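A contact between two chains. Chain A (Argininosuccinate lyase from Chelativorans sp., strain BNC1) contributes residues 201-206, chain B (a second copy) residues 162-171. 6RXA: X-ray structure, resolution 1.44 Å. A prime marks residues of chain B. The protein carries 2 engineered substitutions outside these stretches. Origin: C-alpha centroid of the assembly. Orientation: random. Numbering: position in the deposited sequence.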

# COMPACT_ATOMS: atom_id res chain seq x y z
N ALA A 201 12.65 18.59 -24.22
CA ALA A 201 11.47 19.09 -24.93
C ALA A 201 10.32 18.10 -24.73
O ALA A 201 10.01 17.75 -23.59
CB ALA A 201 11.81 19.46 -26.37
N ALA A 202 9.66 17.63 -25.80
CA ALA A 202 8.51 16.76 -25.64
C ALA A 202 8.89 15.40 -25.08
O ALA A 202 8.10 14.79 -24.35
CB ALA A 202 7.82 16.57 -26.99
N THR A 203 10.09 14.92 -25.42
CA THR A 203 10.56 13.57 -25.11
C THR A 203 11.72 13.16 -26.02
O THR A 203 12.33 12.12 -25.79
CB THR A 203 9.44 12.53 -25.28
OG1 THR A 203 9.94 11.23 -24.91
CG2 THR A 203 8.94 12.50 -26.73
N ALA A 204 12.01 13.93 -27.07
CA ALA A 204 13.00 13.54 -28.07
C ALA A 204 14.02 14.64 -28.35
O ALA A 204 14.72 14.58 -29.37
CB ALA A 204 12.32 13.11 -29.38
N GLY A 205 14.14 15.63 -27.48
CA GLY A 205 15.01 16.74 -27.79
C GLY A 205 14.43 17.63 -28.88
O GLY A 205 13.22 17.72 -29.06
N THR A 206 15.32 18.30 -29.60
CA THR A 206 14.92 19.34 -30.52
C THR A 206 16.04 19.60 -31.50
O THR A 206 17.21 19.36 -31.21
CB THR A 206 14.57 20.64 -29.76
OG1 THR A 206 14.24 21.67 -30.69
CG2 THR A 206 15.74 21.11 -28.92
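Chain B 162-171: EAQPITLGHY

Residues 201-206 of chain A form an irregular loop, with no helix or strand, and several of its backbone angles are unusual. Ala201 (53/-127), Thr203 (160/-10) and Gly205 (73/-154) all have positive phi, which at Gly205 favours glycine by itself. Chain B approaches with two elements of secondary structure: a strand that begins earlier in the chain and runs through Glu162′ to Thr167′, and a helix that starts at Leu168′ and continues beyond Tyr171′. The strand is not uniformly extended, since Ala163′ has a psi of -73°, whereas Gln164′ (-148/166) and Pro165′ (-76/138) lie in the extended region.

The two stretches run in the same general sense where they meet: Ala202 CA is 7.7 Å from Ala163′ CA, and two residues on in chain A and three in chain B, Ala204 CA is 6.7 Å from Ile166′ CA. These separations leave room for side chains and water between the backbones, and no direct hydrogen bond crosses from one stretch to the other. The turn from strand to helix in chain B is secured internally. Thr167′ occupies the N-cap position, where its OG1 accepts a hydrogen bond from His170′ N at 3.0 Å, while its carbonyl O accepts one from Tyr171′ N at 3.1 Å. His170′, in the first turn of the helix, comes back within reach of the loop, while Thr167′, Leu168′ and Gly169′ stay out of reach.

Ala204 is the centre of the direct packing. Its CB points toward chain B and lies 3.4 Å from Gln164′ OE1 and 3.7 Å from Ile166′ CG2, the latter an apolar contact between two methyl groups. Between these two partners in sequence, the CA-to-CB bond of Pro165′ points away, and its backbone faces the loop instead, with Pro165′ O 4.3 Å from Ala204 CB. Toward the start of the loop the contacts are looser: Ala202 CB is 4.0 Å from Gln164′ NE2, and Thr203 CG2 is 4.2 Å from Ala163′ CB. The imidazole of His170′ reaches the same loop through CE1, 4.1 Å from Thr203 O, which lies at the ring edge near its plane.

Gln164′, with chi1 m and chi2 t, extends its amide to the loop and is joined to it by two waters. Water 1 lies 2.7 Å from both Gln164′ OE1 and Gly205 O, and accepts from Ala204 N at 2.9 Å; a weak bond from Ala202 N to the same water measures 3.0 Å. Water 2 accepts from Gln164′ NE2 at 3.0 Å and donates to Gly205 O at 2.8 Å. Both ends of the amide are thus linked to loop backbone through solvent; Gly205 O and Gln164′ OE1, both acceptors, stand 3.9 Å apart with water 1 close to each. Altogether the two stretches bury 263 Å², counting both sides, in a contact in which the alanines and Thr203 of the loop meet Ala163′, Gln164′, Ile166′ and His170′, with two waters alongside.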

# COMPACT_ATOMS: atom_id res chain seq x y z
N GLU B 162 1.44 8.90 -30.78
CA GLU B 162 2.71 9.10 -31.48
C GLU B 162 3.16 10.55 -31.33
O GLU B 162 2.38 11.48 -31.57
CB GLU B 162 2.57 8.77 -32.97
CG GLU B 162 2.25 7.32 -33.25
CD GLU B 162 2.48 6.91 -34.69
OE1 GLU B 162 3.08 7.70 -35.45
OE2 GLU B 162 2.06 5.79 -35.07
N ALA B 163 4.42 10.72 -30.94
CA ALA B 163 4.96 12.04 -30.58
C ALA B 163 5.94 12.56 -31.62
O ALA B 163 5.61 13.51 -32.35
CB ALA B 163 5.57 12.01 -29.18
N GLN B 164 7.15 12.01 -31.70
CA GLN B 164 8.17 12.46 -32.65
C GLN B 164 9.02 11.27 -33.05
O GLN B 164 9.02 10.22 -32.40
CB GLN B 164 9.06 13.55 -32.05
CG GLN B 164 8.35 14.88 -31.73
CD GLN B 164 9.27 15.88 -31.04
OE1 GLN B 164 10.39 15.55 -30.66
NE2 GLN B 164 8.78 17.10 -30.87
N PRO B 165 9.83 11.41 -34.12
CA PRO B 165 10.71 10.31 -34.53
C PRO B 165 11.94 10.19 -33.63
O PRO B 165 12.56 11.19 -33.27
CB PRO B 165 11.13 10.69 -35.96
CG PRO B 165 10.10 11.70 -36.41
CD PRO B 165 9.77 12.46 -35.16
N ILE B 166 12.28 8.94 -33.28
CA ILE B 166 13.51 8.61 -32.57
C ILE B 166 14.11 7.38 -33.24
O ILE B 166 13.80 7.08 -34.40
CB ILE B 166 13.24 8.36 -31.07
CG1 ILE B 166 12.27 7.20 -30.89
CG2 ILE B 166 12.70 9.62 -30.41
CD1 ILE B 166 12.35 6.55 -29.50
N THR B 167 14.95 6.65 -32.52
CA THR B 167 15.38 5.33 -32.95
C THR B 167 15.18 4.35 -31.80
O THR B 167 15.09 4.74 -30.63
CB THR B 167 16.86 5.30 -33.36
OG1 THR B 167 17.65 5.51 -32.18
CG2 THR B 167 17.16 6.36 -34.39
N LEU B 168 15.13 3.06 -32.14
CA LEU B 168 15.06 2.04 -31.09
C LEU B 168 16.26 2.13 -30.15
O LEU B 168 16.12 1.94 -28.94
CB LEU B 168 14.91 0.66 -31.72
CG LEU B 168 14.88 -0.54 -30.77
CD1 LEU B 168 13.75 -0.40 -29.74
CD2 LEU B 168 14.72 -1.82 -31.56
N GLY B 169 17.44 2.43 -30.69
CA GLY B 169 18.60 2.62 -29.83
C GLY B 169 18.42 3.73 -28.81
O GLY B 169 18.78 3.59 -27.65
N HIS B 170 17.89 4.87 -29.26
CA HIS B 170 17.63 5.98 -28.35
C HIS B 170 16.68 5.58 -27.23
O HIS B 170 16.90 5.90 -26.06
CB HIS B 170 17.06 7.13 -29.17
CG HIS B 170 16.66 8.32 -28.37
ND1 HIS B 170 15.34 8.71 -28.25
CD2 HIS B 170 17.38 9.21 -27.65
CE1 HIS B 170 15.28 9.79 -27.49
NE2 HIS B 170 16.50 10.11 -27.11
N TYR B 171 15.60 4.87 -27.58
CA TYR B 171 14.65 4.41 -26.57
C TYR B 171 15.34 3.51 -25.53
O TYR B 171 15.17 3.69 -24.32
CB TYR B 171 13.47 3.66 -27.23
CG TYR B 171 12.50 3.15 -26.20
CD1 TYR B 171 12.68 1.93 -25.59
CD2 TYR B 171 11.42 3.92 -25.80
CE1 TYR B 171 11.84 1.48 -24.62
CE2 TYR B 171 10.55 3.47 -24.82
CZ TYR B 171 10.76 2.24 -24.23
OH TYR B 171 9.92 1.77 -23.24
O HOH W 1 11.03 16.38 -28.20
O HOH W 2 11.24 18.79 -30.72